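Local coordinates for protein fatty acid synthase 1, isoform A (Drosophila melanogaster, PDB 6FN6) that probably makes long-chain saturated fatty acids from acetyl-CoA and malonyl-CoA with NADPH, this piece holding its dehydratase, enoylreductase and ketoreductase region, at residues N401-L406 / L440-K445; K305-A310 / H375-I380; Y37-W42 / N169-M174. One frame throughout, in Å; residues are numbered along the deposited sequence.

Interaction 1 of 3, residues N401-L406 / L440-K445; sequences NGFLIL and LVLARK
The carbonyl of Asn401 receives NE of Arg444 in a nearly straight bond, NE to O 3.3 Å with 166° at the hydrogen. The oxygen lies in the guanidinium plane, whereas the donor stands above the plane of the carbonyl. Gly402 O accepts from a water that in turn accepts from Lys445 N, which carries the ladder past its last direct backbone bond. At Phe403, Arg444 CG, anti to its backbone N (chi1 -166°), sits above one face of the phenyl ring near its rim; the extended chain beyond it carries the guanidinium out until Phe403 CZ lies over one of its faces, off centre, the two planes 23° apart. Leu404 and Ala443 form an antiparallel hydrogen-bonded pair, Leu404 N to Ala443 O being 2.8 Å and Ala443 N to Leu404 O 2.9 Å. Ile405 faces Leu442 in the non-hydrogen-bonded pair that follows: its CG1 meets Leu442 CD1 at 3.8 Å, and its CG2 meets Leu440 CD1. Leu406 closes a second hydrogen-bonded pair, its N 2.8 Å from Val441 O. This antiparallel pairing of 438-445 with 402-409 is consistent with the seventh strand of a class I methyltransferase-like sheet. Arg444 is held by Asn401 O at NE and by Lys538 O at NH1, with a weak further bond from NH1 to Asp539 O, so backbone carbonyls serve a buried guanidinium lying on an aromatic ring.

Interaction 2 of 3, residues K305-A310 / H375-I380; sequences KGVELA and HFVFGI
Lys305 and His375 open a parallel pairing in which strands 305-309 and 376-380 run 14° apart, their axes approaching to 4.9 Å. Lys305 O takes His375 N at 2.7 Å and, weakly, Phe376 N as well; the bond from Val307 N to Phe376 O is also weak. Regular geometry sets in further along, where Phe378 brackets Glu308: Phe378 N gives to Val307 O and Phe378 O receives Leu309 N, each pair 3.0 Å apart and nearly linear. Among the side chains, the imidazole of His375 turns back to the backbone of Lys305, its ND1 accepting from Lys305 N at 3.2 Å, although the donor lies well out of the ring plane. Phe376 CG sits between its own backbone N and carbonyl carbon (chi1 68°), and the ring spreads over Gly306, whose CA makes a CH-pi contact above the ring centre, 3.7 Å from the centroid. On the reverse face of the sheet Val307 and Val377 lie side by side, CG2 to CG2 3.8 Å, and Leu309 CD1 reaches Val377 CG1. Glu308 runs alongside Phe378 with its carboxylate plane 90° to the ring, and its charge is met by Arg313. Helix 279-296 covers the face bearing the two phenylalanines, with Ile291 and Ile294 on Phe376 and Leu287 on Phe378. In the sheet, strand 334-341 continues beyond 305-309 and strand 402-409 beyond 376-380, placing this pair at the centre of a fold whose strand order matches class I methyltransferases, consistent with the inactive methyltransferase-like domain of animal fatty acid synthases.

Interaction 3 of 3, residues Y37-W42 / N169-M174; sequences YMTLAW and NWISFM
CG of Trp42 is anti to its backbone N (chi1 178°) and CG of Trp170 anti to its carbonyl carbon (chi1 -70°); both side chains leave their helices toward each other, and the indoles meet as a T-shaped pair. The edge of Trp42 at CZ3 and CH2 stands over the face of Trp170, the six-membered rings 4.9 Å apart between centroids and their planes at 89°. CZ3 comes within 3.6 Å of Trp170 CD2. One turn back, Thr39 crosses Ile171 at about a right angle, its CB 3.6 Å from Ile171 CG1, and its OG1 touches CE of Met174. That hydroxyl is satisfied within its own helix by Thr35 O. Met38 CE reaches Met174 SD more loosely. Before the second helix Asn169 is the N-cap, OD1 accepting from Ser172 N at 2.7 Å. The helices, 34-48 and 170-183, lie in what are predicted to be the N- and C-terminal hotdog folds of the dehydratase, and Ile171 lies near its predicted catalytic pair, His24 and Asp175. Strands 58-65 and 191-201 pack on Met38 and Trp42, while strand 239-248 meets Trp170 and Met174 through Val239.

Interaction 3 comes first along the chain, then interaction 2, then interaction 1. The last two are neighbours in one mixed sheet, their centres 10 Å apart, because strand 374-380 of interaction 2 lies beside strand 402-409 of interaction 1. Ile405 N to Val377 O and Phe403 N to His375 O are probable hydrogen bonds joining them, and helix 279-296 packs on both. Together they cover the step from parallel strands to the antiparallel strand 438-445. Interaction 3 lies in the dehydratase, predicted to be a double hotdog, its centre 64 Å from that of interaction 2 and 69 Å from that of interaction 1; interactions 1 and 2 probably belong to a methyltransferase-like domain, folded separately.

Interaction 1 of 3, residues N401-L406 / L440-K445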
# COMPACT_ATOMS: atom_id res chain seq x y z
N ASN A 401 -73.76 28.28 -27.21
CA ASN A 401 -72.70 28.27 -28.22
C ASN A 401 -71.84 27.00 -28.16
O ASN A 401 -70.73 26.97 -28.70
CB ASN A 401 -71.82 29.51 -28.07
CG ASN A 401 -71.30 29.69 -26.66
OD1 ASN A 401 -71.28 28.75 -25.86
ND2 ASN A 401 -70.86 30.90 -26.33
N GLY A 402 -72.35 25.96 -27.50
CA GLY A 402 -71.61 24.72 -27.36
C GLY A 402 -71.53 23.94 -28.66
O GLY A 402 -72.18 24.28 -29.64
N PHE A 403 -70.72 22.88 -28.66
CA PHE A 403 -70.51 22.08 -29.86
C PHE A 403 -71.01 20.65 -29.70
O PHE A 403 -71.29 20.20 -28.58
CB PHE A 403 -69.03 22.07 -30.24
CG PHE A 403 -68.51 23.39 -30.71
CD1 PHE A 403 -68.06 24.35 -29.81
CD2 PHE A 403 -68.47 23.69 -32.07
CE1 PHE A 403 -67.58 25.57 -30.25
CE2 PHE A 403 -68.00 24.91 -32.51
CZ PHE A 403 -67.55 25.85 -31.60
N LEU A 404 -71.13 19.95 -30.82
CA LEU A 404 -71.40 18.51 -30.80
C LEU A 404 -70.34 17.79 -31.62
O LEU A 404 -70.17 18.06 -32.81
CB LEU A 404 -72.78 18.20 -31.37
CG LEU A 404 -74.02 18.74 -30.64
CD1 LEU A 404 -75.27 18.36 -31.42
CD2 LEU A 404 -74.09 18.22 -29.22
N ILE A 405 -69.61 16.88 -30.98
CA ILE A 405 -68.64 16.06 -31.69
C ILE A 405 -69.30 14.71 -31.97
O ILE A 405 -69.46 13.89 -31.07
CB ILE A 405 -67.34 15.88 -30.88
CG1 ILE A 405 -66.82 17.23 -30.39
CG2 ILE A 405 -66.29 15.20 -31.75
CD1 ILE A 405 -65.62 17.13 -29.47
N LEU A 406 -69.70 14.50 -33.22
CA LEU A 406 -70.44 13.31 -33.59
C LEU A 406 -69.68 12.47 -34.61
O LEU A 406 -69.45 12.90 -35.73
CB LEU A 406 -71.82 13.69 -34.15
CG LEU A 406 -72.66 14.62 -33.27
CD1 LEU A 406 -73.92 15.05 -34.00
CD2 LEU A 406 -73.00 13.96 -31.94
N LEU A 440 -66.04 12.38 -38.87
CA LEU A 440 -66.19 13.11 -37.62
C LEU A 440 -66.82 14.47 -37.91
O LEU A 440 -66.28 15.27 -38.69
CB LEU A 440 -64.84 13.28 -36.92
CG LEU A 440 -64.88 13.80 -35.48
CD1 LEU A 440 -65.56 12.80 -34.54
CD2 LEU A 440 -63.48 14.14 -34.98
N VAL A 441 -67.96 14.74 -37.28
CA VAL A 441 -68.71 15.96 -37.54
C VAL A 441 -68.73 16.85 -36.31
O VAL A 441 -69.13 16.42 -35.22
CB VAL A 441 -70.15 15.63 -38.00
CG1 VAL A 441 -70.90 16.90 -38.36
CG2 VAL A 441 -70.13 14.67 -39.18
N LEU A 442 -68.32 18.09 -36.48
CA LEU A 442 -68.43 19.09 -35.43
C LEU A 442 -69.60 20.02 -35.74
O LEU A 442 -69.60 20.72 -36.75
CB LEU A 442 -67.12 19.89 -35.30
CG LEU A 442 -67.03 20.86 -34.12
CD1 LEU A 442 -67.04 20.12 -32.79
CD2 LEU A 442 -65.79 21.72 -34.23
N ALA A 443 -70.60 20.02 -34.86
CA ALA A 443 -71.83 20.77 -35.11
C ALA A 443 -72.04 21.87 -34.07
O ALA A 443 -71.52 21.79 -32.96
CB ALA A 443 -73.03 19.83 -35.11
N ARG A 444 -72.81 22.88 -34.46
CA ARG A 444 -73.04 24.06 -33.64
C ARG A 444 -74.29 24.78 -34.13
O ARG A 444 -74.62 24.70 -35.32
CB ARG A 444 -71.83 24.99 -33.70
CG ARG A 444 -71.79 26.09 -32.64
CD ARG A 444 -70.73 27.13 -32.99
NE ARG A 444 -70.16 27.79 -31.82
CZ ARG A 444 -69.23 28.73 -31.87
NH1 ARG A 444 -68.77 29.15 -33.05
NH2 ARG A 444 -68.76 29.27 -30.75
N LYS A 445 -74.99 25.48 -33.24
CA LYS A 445 -76.11 26.32 -33.66
C LYS A 445 -75.56 27.51 -34.43
O LYS A 445 -74.58 28.13 -34.02
CB LYS A 445 -76.94 26.79 -32.47
CG LYS A 445 -77.89 25.74 -31.89
CD LYS A 445 -78.82 26.33 -30.84
CE LYS A 445 -80.19 26.66 -31.42
NZ LYS A 445 -80.98 25.43 -31.76
O HOH W 1 -74.64 25.46 -30.70

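Interaction 2 of 3, residues K305-A310 / H375-I380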
# COMPACT_ATOMS: atom_id res chain seq x y z
N LYS A 305 -65.78 22.13 -20.15
CA LYS A 305 -66.65 21.03 -19.73
C LYS A 305 -67.10 20.19 -20.92
O LYS A 305 -67.50 20.72 -21.95
CB LYS A 305 -67.88 21.58 -18.99
CG LYS A 305 -68.70 20.52 -18.26
CD LYS A 305 -69.87 21.15 -17.53
CE LYS A 305 -70.56 20.16 -16.61
NZ LYS A 305 -71.86 20.69 -16.10
N GLY A 306 -67.04 18.87 -20.77
CA GLY A 306 -67.47 17.96 -21.82
C GLY A 306 -67.91 16.60 -21.29
O GLY A 306 -67.61 16.25 -20.15
N VAL A 307 -68.62 15.85 -22.12
CA VAL A 307 -69.07 14.51 -21.74
C VAL A 307 -68.95 13.56 -22.93
O VAL A 307 -68.88 13.99 -24.08
CB VAL A 307 -70.52 14.54 -21.21
CG1 VAL A 307 -70.63 15.42 -19.98
CG2 VAL A 307 -71.48 15.01 -22.29
N GLU A 308 -68.94 12.26 -22.64
CA GLU A 308 -68.92 11.24 -23.68
C GLU A 308 -70.04 10.22 -23.46
O GLU A 308 -70.07 9.53 -22.44
CB GLU A 308 -67.57 10.53 -23.73
CG GLU A 308 -67.60 9.19 -24.48
CD GLU A 308 -66.22 8.61 -24.72
OE1 GLU A 308 -65.30 8.91 -23.93
OE2 GLU A 308 -66.06 7.86 -25.70
N LEU A 309 -70.94 10.14 -24.43
CA LEU A 309 -72.03 9.17 -24.40
C LEU A 309 -71.49 7.78 -24.74
O LEU A 309 -70.87 7.59 -25.79
CB LEU A 309 -73.13 9.58 -25.36
CG LEU A 309 -73.68 10.99 -25.13
CD1 LEU A 309 -74.66 11.38 -26.22
CD2 LEU A 309 -74.34 11.11 -23.76
N ALA A 310 -71.72 6.82 -23.85
CA ALA A 310 -71.13 5.49 -23.97
C ALA A 310 -72.16 4.37 -23.89
O ALA A 310 -71.94 3.37 -23.20
CB ALA A 310 -70.07 5.30 -22.89
N HIS A 375 -69.42 22.43 -22.82
CA HIS A 375 -68.81 23.05 -23.99
C HIS A 375 -68.95 22.12 -25.20
O HIS A 375 -68.99 22.59 -26.34
CB HIS A 375 -67.34 23.37 -23.75
CG HIS A 375 -67.12 24.60 -22.92
ND1 HIS A 375 -67.16 24.60 -21.55
CD2 HIS A 375 -66.85 25.88 -23.28
CE1 HIS A 375 -66.93 25.82 -21.09
NE2 HIS A 375 -66.74 26.62 -22.13
N PHE A 376 -69.00 20.82 -24.95
CA PHE A 376 -69.20 19.86 -26.03
C PHE A 376 -69.78 18.54 -25.53
O PHE A 376 -69.73 18.24 -24.34
CB PHE A 376 -67.88 19.60 -26.77
CG PHE A 376 -66.85 18.87 -25.95
CD1 PHE A 376 -66.87 17.49 -25.85
CD2 PHE A 376 -65.84 19.56 -25.29
CE1 PHE A 376 -65.92 16.81 -25.10
CE2 PHE A 376 -64.89 18.90 -24.54
CZ PHE A 376 -64.93 17.52 -24.45
N VAL A 377 -70.33 17.78 -26.47
CA VAL A 377 -70.82 16.43 -26.20
C VAL A 377 -70.31 15.53 -27.30
O VAL A 377 -70.52 15.80 -28.49
CB VAL A 377 -72.36 16.39 -26.10
CG1 VAL A 377 -72.85 14.96 -25.92
CG2 VAL A 377 -72.84 17.27 -24.96
N PHE A 378 -69.62 14.45 -26.92
CA PHE A 378 -69.15 13.48 -27.89
C PHE A 378 -70.09 12.28 -27.95
O PHE A 378 -70.59 11.83 -26.92
CB PHE A 378 -67.73 13.02 -27.57
CG PHE A 378 -67.21 11.98 -28.51
CD1 PHE A 378 -66.64 12.35 -29.72
CD2 PHE A 378 -67.28 10.63 -28.20
CE1 PHE A 378 -66.16 11.39 -30.60
CE2 PHE A 378 -66.80 9.67 -29.07
CZ PHE A 378 -66.24 10.05 -30.27
N GLY A 379 -70.33 11.78 -29.15
CA GLY A 379 -71.20 10.63 -29.35
C GLY A 379 -70.92 9.92 -30.65
O GLY A 379 -70.41 10.52 -31.60
N ILE A 380 -71.26 8.63 -30.71
CA ILE A 380 -71.08 7.85 -31.92
C ILE A 380 -72.43 7.34 -32.39
O ILE A 380 -73.20 6.79 -31.61
CB ILE A 380 -70.10 6.67 -31.69
CG1 ILE A 380 -68.76 7.20 -31.15
CG2 ILE A 380 -69.90 5.88 -32.99
CD1 ILE A 380 -67.70 6.14 -30.95

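Interaction 3 of 3, residues Y37-W42 / N169-M174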
# COMPACT_ATOMS: atom_id res chain seq x y z
N TYR A 37 -17.15 19.25 6.92
CA TYR A 37 -16.48 18.22 7.70
C TYR A 37 -15.16 18.71 8.26
O TYR A 37 -14.86 18.53 9.43
CB TYR A 37 -16.22 16.99 6.83
CG TYR A 37 -17.45 16.21 6.49
CD1 TYR A 37 -18.15 15.51 7.45
CD2 TYR A 37 -17.91 16.16 5.18
CE1 TYR A 37 -19.28 14.78 7.13
CE2 TYR A 37 -19.02 15.44 4.84
CZ TYR A 37 -19.71 14.75 5.81
OH TYR A 37 -20.83 14.04 5.45
N MET A 38 -14.37 19.36 7.40
CA MET A 38 -13.06 19.85 7.78
C MET A 38 -13.20 20.81 8.95
O MET A 38 -12.42 20.77 9.90
CB MET A 38 -12.39 20.53 6.60
CG MET A 38 -12.20 19.63 5.39
SD MET A 38 -11.64 20.49 3.90
CE MET A 38 -10.16 21.29 4.50
N THR A 39 -14.22 21.67 8.90
CA THR A 39 -14.47 22.63 9.96
C THR A 39 -14.83 21.90 11.26
O THR A 39 -14.35 22.27 12.33
CB THR A 39 -15.60 23.61 9.58
OG1 THR A 39 -15.21 24.34 8.42
CG2 THR A 39 -15.89 24.58 10.72
N LEU A 40 -15.70 20.90 11.17
CA LEU A 40 -16.09 20.12 12.33
C LEU A 40 -14.88 19.44 12.97
O LEU A 40 -14.72 19.46 14.19
CB LEU A 40 -17.13 19.06 11.96
CG LEU A 40 -18.52 19.55 11.52
CD1 LEU A 40 -19.45 18.36 11.31
CD2 LEU A 40 -19.12 20.52 12.54
N ALA A 41 -14.04 18.84 12.14
CA ALA A 41 -12.83 18.19 12.63
C ALA A 41 -11.90 19.23 13.25
O ALA A 41 -11.29 19.00 14.30
CB ALA A 41 -12.12 17.46 11.50
N TRP A 42 -11.82 20.38 12.61
CA TRP A 42 -10.98 21.48 13.08
C TRP A 42 -11.47 21.99 14.43
O TRP A 42 -10.69 22.14 15.37
CB TRP A 42 -10.98 22.61 12.05
CG TRP A 42 -10.20 23.82 12.44
CD1 TRP A 42 -9.22 23.90 13.40
CD2 TRP A 42 -10.33 25.13 11.89
NE1 TRP A 42 -8.74 25.18 13.47
CE2 TRP A 42 -9.40 25.96 12.56
CE3 TRP A 42 -11.14 25.69 10.90
CZ2 TRP A 42 -9.27 27.31 12.26
CZ3 TRP A 42 -11.00 27.03 10.61
CH2 TRP A 42 -10.07 27.83 11.29
N ASN A 169 -17.38 33.12 8.00
CA ASN A 169 -17.86 31.75 7.86
C ASN A 169 -16.83 30.90 7.12
O ASN A 169 -16.68 31.02 5.90
CB ASN A 169 -19.21 31.73 7.13
CG ASN A 169 -19.81 30.33 7.04
OD1 ASN A 169 -19.18 29.40 6.54
ND2 ASN A 169 -21.05 30.19 7.51
N TRP A 170 -16.12 30.05 7.85
CA TRP A 170 -15.04 29.25 7.28
C TRP A 170 -15.54 28.19 6.31
O TRP A 170 -14.87 27.90 5.32
CB TRP A 170 -14.21 28.60 8.39
CG TRP A 170 -13.40 29.57 9.19
CD1 TRP A 170 -13.78 30.24 10.31
CD2 TRP A 170 -12.06 30.00 8.90
NE1 TRP A 170 -12.76 31.05 10.75
CE2 TRP A 170 -11.70 30.92 9.90
CE3 TRP A 170 -11.14 29.69 7.90
CZ2 TRP A 170 -10.45 31.53 9.93
CZ3 TRP A 170 -9.90 30.30 7.93
CH2 TRP A 170 -9.56 31.21 8.93
N ILE A 171 -16.69 27.60 6.60
CA ILE A 171 -17.24 26.56 5.74
C ILE A 171 -17.50 27.12 4.34
O ILE A 171 -17.02 26.57 3.35
CB ILE A 171 -18.52 25.95 6.34
CG1 ILE A 171 -18.19 25.24 7.65
CG2 ILE A 171 -19.19 25.00 5.34
CD1 ILE A 171 -19.40 24.74 8.43
N SER A 172 -18.25 28.21 4.26
CA SER A 172 -18.59 28.80 2.97
C SER A 172 -17.32 29.25 2.26
O SER A 172 -17.15 29.01 1.06
CB SER A 172 -19.55 29.98 3.14
OG SER A 172 -18.87 31.15 3.55
N PHE A 173 -16.42 29.90 3.00
CA PHE A 173 -15.22 30.45 2.40
C PHE A 173 -14.34 29.36 1.80
O PHE A 173 -13.91 29.46 0.65
CB PHE A 173 -14.42 31.23 3.43
CG PHE A 173 -13.09 31.70 2.93
CD1 PHE A 173 -12.99 32.84 2.16
CD2 PHE A 173 -11.93 30.98 3.21
CE1 PHE A 173 -11.76 33.27 1.68
CE2 PHE A 173 -10.71 31.41 2.74
CZ PHE A 173 -10.62 32.55 1.97
N MET A 174 -14.07 28.31 2.57
CA MET A 174 -13.23 27.22 2.09
C MET A 174 -13.92 26.49 0.94
O MET A 174 -13.26 25.98 0.04
CB MET A 174 -12.89 26.25 3.22
CG MET A 174 -11.81 26.79 4.17
SD MET A 174 -11.02 25.54 5.20
CE MET A 174 -12.36 25.08 6.30